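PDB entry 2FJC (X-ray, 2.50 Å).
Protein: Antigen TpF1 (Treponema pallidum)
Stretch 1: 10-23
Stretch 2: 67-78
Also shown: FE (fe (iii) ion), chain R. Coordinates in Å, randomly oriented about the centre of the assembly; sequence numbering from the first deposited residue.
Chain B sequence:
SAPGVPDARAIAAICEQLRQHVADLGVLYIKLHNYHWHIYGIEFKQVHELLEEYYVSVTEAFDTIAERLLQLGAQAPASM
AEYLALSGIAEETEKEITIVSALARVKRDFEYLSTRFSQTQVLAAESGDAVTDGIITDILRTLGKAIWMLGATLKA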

# COMPACT_ATOMS: atom_id res chain seq x y z
N ALA B 10 -24.56 34.53 -19.66
CA ALA B 10 -23.34 33.76 -19.63
C ALA B 10 -23.53 32.38 -19.05
O ALA B 10 -23.11 31.40 -19.64
CB ALA B 10 -22.26 34.51 -18.86
N ILE B 11 -24.19 32.30 -17.89
CA ILE B 11 -24.39 31.00 -17.27
C ILE B 11 -25.26 30.12 -18.15
O ILE B 11 -25.04 28.91 -18.23
CB ILE B 11 -25.01 31.09 -15.84
CG1 ILE B 11 -26.53 31.18 -15.93
CG2 ILE B 11 -24.42 32.25 -15.07
CD1 ILE B 11 -27.19 29.82 -15.84
N ALA B 12 -26.22 30.72 -18.84
CA ALA B 12 -27.09 29.96 -19.73
C ALA B 12 -26.31 29.42 -20.91
O ALA B 12 -26.49 28.28 -21.33
CB ALA B 12 -28.21 30.84 -20.25
N ALA B 13 -25.44 30.26 -21.46
CA ALA B 13 -24.63 29.84 -22.59
C ALA B 13 -23.66 28.73 -22.18
O ALA B 13 -23.45 27.77 -22.91
CB ALA B 13 -23.86 31.02 -23.15
N ILE B 14 -23.07 28.87 -21.00
CA ILE B 14 -22.15 27.87 -20.49
C ILE B 14 -22.88 26.55 -20.24
O ILE B 14 -22.37 25.49 -20.61
CB ILE B 14 -21.47 28.36 -19.19
CG1 ILE B 14 -20.45 29.44 -19.52
CG2 ILE B 14 -20.80 27.21 -18.48
CD1 ILE B 14 -19.89 30.17 -18.33
N CYS B 15 -24.06 26.61 -19.64
CA CYS B 15 -24.84 25.40 -19.38
C CYS B 15 -25.19 24.68 -20.67
O CYS B 15 -25.20 23.46 -20.72
CB CYS B 15 -26.14 25.74 -18.64
SG CYS B 15 -25.90 26.13 -16.92
N GLU B 16 -25.48 25.45 -21.71
CA GLU B 16 -25.83 24.85 -23.00
C GLU B 16 -24.61 24.08 -23.54
O GLU B 16 -24.74 22.99 -24.08
CB GLU B 16 -26.27 25.93 -23.99
CG GLU B 16 -27.21 25.42 -25.07
CD GLU B 16 -28.32 24.52 -24.51
OE1 GLU B 16 -29.00 24.92 -23.55
OE2 GLU B 16 -28.51 23.39 -25.04
N GLN B 17 -23.43 24.67 -23.38
CA GLN B 17 -22.20 24.03 -23.82
C GLN B 17 -21.97 22.77 -23.01
O GLN B 17 -21.69 21.70 -23.56
CB GLN B 17 -21.02 24.99 -23.63
CG GLN B 17 -20.88 26.04 -24.72
CD GLN B 17 -20.47 25.43 -26.05
OE1 GLN B 17 -19.32 25.01 -26.24
NE2 GLN B 17 -21.42 25.34 -26.98
N LEU B 18 -22.10 22.89 -21.69
CA LEU B 18 -21.91 21.76 -20.78
C LEU B 18 -22.85 20.60 -21.14
O LEU B 18 -22.42 19.45 -21.17
CB LEU B 18 -22.14 22.21 -19.34
CG LEU B 18 -20.88 22.57 -18.54
CD1 LEU B 18 -19.82 23.23 -19.40
CD2 LEU B 18 -21.29 23.47 -17.39
N ARG B 19 -24.11 20.90 -21.40
CA ARG B 19 -25.09 19.88 -21.77
C ARG B 19 -24.62 19.13 -23.00
O ARG B 19 -24.76 17.92 -23.08
CB ARG B 19 -26.46 20.51 -22.06
CG ARG B 19 -27.31 20.69 -20.81
CD ARG B 19 -28.53 21.57 -21.06
NE ARG B 19 -29.36 21.11 -22.17
CZ ARG B 19 -30.17 20.05 -22.12
NH1 ARG B 19 -30.27 19.32 -21.01
NH2 ARG B 19 -30.91 19.73 -23.18
N GLN B 20 -24.05 19.85 -23.95
CA GLN B 20 -23.56 19.20 -25.15
C GLN B 20 -22.34 18.35 -24.84
O GLN B 20 -22.19 17.26 -25.38
CB GLN B 20 -23.22 20.21 -26.23
CG GLN B 20 -22.68 19.51 -27.46
CD GLN B 20 -22.48 20.42 -28.63
OE1 GLN B 20 -21.65 21.33 -28.59
NE2 GLN B 20 -23.24 20.18 -29.71
N HIS B 21 -21.46 18.84 -23.97
CA HIS B 21 -20.27 18.08 -23.61
C HIS B 21 -20.66 16.73 -23.01
O HIS B 21 -20.09 15.70 -23.35
CB HIS B 21 -19.41 18.84 -22.61
CG HIS B 21 -18.89 20.14 -23.13
ND1 HIS B 21 -18.66 20.35 -24.47
CD2 HIS B 21 -18.51 21.27 -22.49
CE1 HIS B 21 -18.15 21.56 -24.63
NE2 HIS B 21 -18.05 22.14 -23.45
N VAL B 22 -21.64 16.75 -22.11
CA VAL B 22 -22.10 15.53 -21.48
C VAL B 22 -22.58 14.55 -22.55
O VAL B 22 -22.22 13.37 -22.53
CB VAL B 22 -23.26 15.81 -20.50
CG1 VAL B 22 -23.85 14.51 -20.01
CG2 VAL B 22 -22.74 16.63 -19.33
N ALA B 23 -23.37 15.06 -23.48
CA ALA B 23 -23.88 14.24 -24.56
C ALA B 23 -22.75 13.66 -25.41
O ALA B 23 -22.75 12.47 -25.71
CB ALA B 23 -24.82 15.07 -25.42
N GLU B 67 -21.83 17.18 -13.22
CA GLU B 67 -21.98 17.70 -11.87
C GLU B 67 -21.81 19.20 -11.81
O GLU B 67 -22.41 19.86 -10.97
CB GLU B 67 -21.00 17.03 -10.93
CG GLU B 67 -21.68 16.12 -9.93
CD GLU B 67 -21.05 14.75 -9.88
OE1 GLU B 67 -19.81 14.66 -9.74
OE2 GLU B 67 -21.80 13.75 -9.97
N ARG B 68 -20.97 19.74 -12.69
CA ARG B 68 -20.77 21.18 -12.70
C ARG B 68 -22.07 21.81 -13.17
O ARG B 68 -22.51 22.84 -12.66
CB ARG B 68 -19.63 21.55 -13.66
CG ARG B 68 -19.37 23.05 -13.75
CD ARG B 68 -19.27 23.66 -12.36
NE ARG B 68 -19.08 25.11 -12.42
CZ ARG B 68 -19.24 25.91 -11.37
NH1 ARG B 68 -19.61 25.40 -10.20
NH2 ARG B 68 -19.06 27.22 -11.50
N LEU B 69 -22.69 21.15 -14.14
CA LEU B 69 -23.95 21.60 -14.69
C LEU B 69 -24.99 21.64 -13.56
O LEU B 69 -25.78 22.58 -13.44
CB LEU B 69 -24.38 20.63 -15.78
CG LEU B 69 -25.48 20.99 -16.76
CD1 LEU B 69 -25.22 22.34 -17.38
CD2 LEU B 69 -25.51 19.91 -17.83
N LEU B 70 -24.98 20.61 -12.72
CA LEU B 70 -25.92 20.55 -11.60
C LEU B 70 -25.67 21.71 -10.65
O LEU B 70 -26.60 22.33 -10.15
CB LEU B 70 -25.76 19.22 -10.85
CG LEU B 70 -26.14 17.97 -11.65
CD1 LEU B 70 -25.81 16.72 -10.86
CD2 LEU B 70 -27.62 18.04 -11.98
N GLN B 71 -24.40 21.99 -10.39
CA GLN B 71 -24.02 23.07 -9.50
C GLN B 71 -24.49 24.41 -10.03
O GLN B 71 -24.86 25.29 -9.26
CB GLN B 71 -22.50 23.10 -9.33
CG GLN B 71 -21.97 21.89 -8.63
CD GLN B 71 -20.49 21.77 -8.78
OE1 GLN B 71 -19.95 20.67 -8.68
NE2 GLN B 71 -19.81 22.88 -9.04
N LEU B 72 -24.49 24.56 -11.35
CA LEU B 72 -24.91 25.81 -11.97
C LEU B 72 -26.42 25.96 -11.97
O LEU B 72 -26.95 26.90 -12.55
CB LEU B 72 -24.36 25.91 -13.39
CG LEU B 72 -22.85 26.15 -13.47
CD1 LEU B 72 -22.38 26.17 -14.92
CD2 LEU B 72 -22.51 27.46 -12.79
N GLY B 73 -27.11 25.02 -11.32
CA GLY B 73 -28.56 25.09 -11.23
C GLY B 73 -29.34 24.41 -12.35
O GLY B 73 -30.57 24.47 -12.36
N ALA B 74 -28.64 23.78 -13.28
CA ALA B 74 -29.31 23.10 -14.38
C ALA B 74 -29.41 21.61 -14.09
O ALA B 74 -28.87 21.11 -13.10
CB ALA B 74 -28.55 23.32 -15.68
N GLN B 75 -30.12 20.89 -14.94
CA GLN B 75 -30.23 19.45 -14.78
C GLN B 75 -29.44 18.87 -15.94
O GLN B 75 -29.43 19.43 -17.04
CB GLN B 75 -31.69 18.99 -14.81
CG GLN B 75 -32.58 19.79 -13.88
CD GLN B 75 -33.76 19.00 -13.37
OE1 GLN B 75 -33.64 18.21 -12.44
NE2 GLN B 75 -34.91 19.20 -13.99
N ALA B 76 -28.76 17.76 -15.70
CA ALA B 76 -27.95 17.16 -16.75
C ALA B 76 -28.72 16.20 -17.64
O ALA B 76 -29.63 15.50 -17.19
CB ALA B 76 -26.75 16.44 -16.12
N PRO B 77 -28.38 16.19 -18.94
CA PRO B 77 -29.07 15.28 -19.85
C PRO B 77 -28.68 13.90 -19.35
O PRO B 77 -27.50 13.63 -19.11
CB PRO B 77 -28.46 15.63 -21.21
CG PRO B 77 -27.11 16.17 -20.87
CD PRO B 77 -27.38 17.01 -19.65
N ALA B 78 -29.66 13.03 -19.14
CA ALA B 78 -29.36 11.71 -18.60
C ALA B 78 -30.10 10.56 -19.25
O ALA B 78 -30.79 9.79 -18.58
CB ALA B 78 -29.62 11.73 -17.11
FE FE R . -20.63 11.64 -9.54

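The contact between the two stretches centres on Leu69, whose side chain lies against one turn of helix 10-23, formed by Cys15, Leu18 and Arg19. Its CA-to-CB bond points sideways, but the end of the side chain comes nearer, carrying CD1 to 3.7 Å from Cys15 CB and 3.7 Å from Leu18 CB. The same methyl lies 3.5 Å from Cys15 O, a carbonyl that accepts a hydrogen bond from Arg19 N in the helical ladder (2.9 Å); because CD1 is a methyl, its approach is one of packing. The other methyl, Leu69 CD2, rests 3.6 Å from Arg19 CG, where the aliphatic part of the arginine serves as apolar surface.

Leu72 extends this centre. Its CA-to-CB bond points toward the helix, and the side chain is in an m,t rotamer, with CD1 3.8 Å from Leu18 CD2 and 4.0 Å from Ile14 CG2, while its CB lies 3.9 Å from Cys15 SG. The sulfur also meets Ala74 CB at 4.1 Å, so a single small side chain touches residues before and after Gly73.

The backbone makes this arrangement possible. Helix 67-71 runs nearly antiparallel to helix 10-23, at 153°, with the axes approaching to 9.7 Å. Leu72 is the first residue to leave helical phi/psi, and Gly73 follows at 90/2, where a CB would be jammed against the carbonyl O of Leu72. The turn is held by Gly73 N donating to Leu70 O (3.0 Å) and Ala74 N donating to Leu69 O (3.1 Å). Beyond it the chain reverses and passes back along the first helix, bringing the CA of Pro77 within 6.4 Å of that of Arg19; where helix 67-71 faces it, the CA atoms of Cys15 and Leu69 are 6.1 Å apart.

Pro77 thus closes a second apolar patch. Its CA-to-CB bond points toward the helix, and CG lies 3.8 Å from Val22 CG1 and 3.7 Å from Arg19 O, while its CD is 3.9 Å from Arg19 CG.

Arg19 marks the passage to the polar edge. Past CG, which packs on Leu69 and Pro77, the guanidinium presents its edge to Gln75 O, but NH1 remains 4.1 Å from that oxygen, and no hydrogen bond crosses between the stretches. The charge is instead met within the helix, by a long salt bridge from Arg19 NE to Glu16 OE2 (3.8 Å). Cohesion therefore rests on apolar packing, with 517 Å² buried over both sides. Glu67 takes no part in it: its OE2 binds the iron at 2.5 Å, together with ligands from elsewhere in the structure.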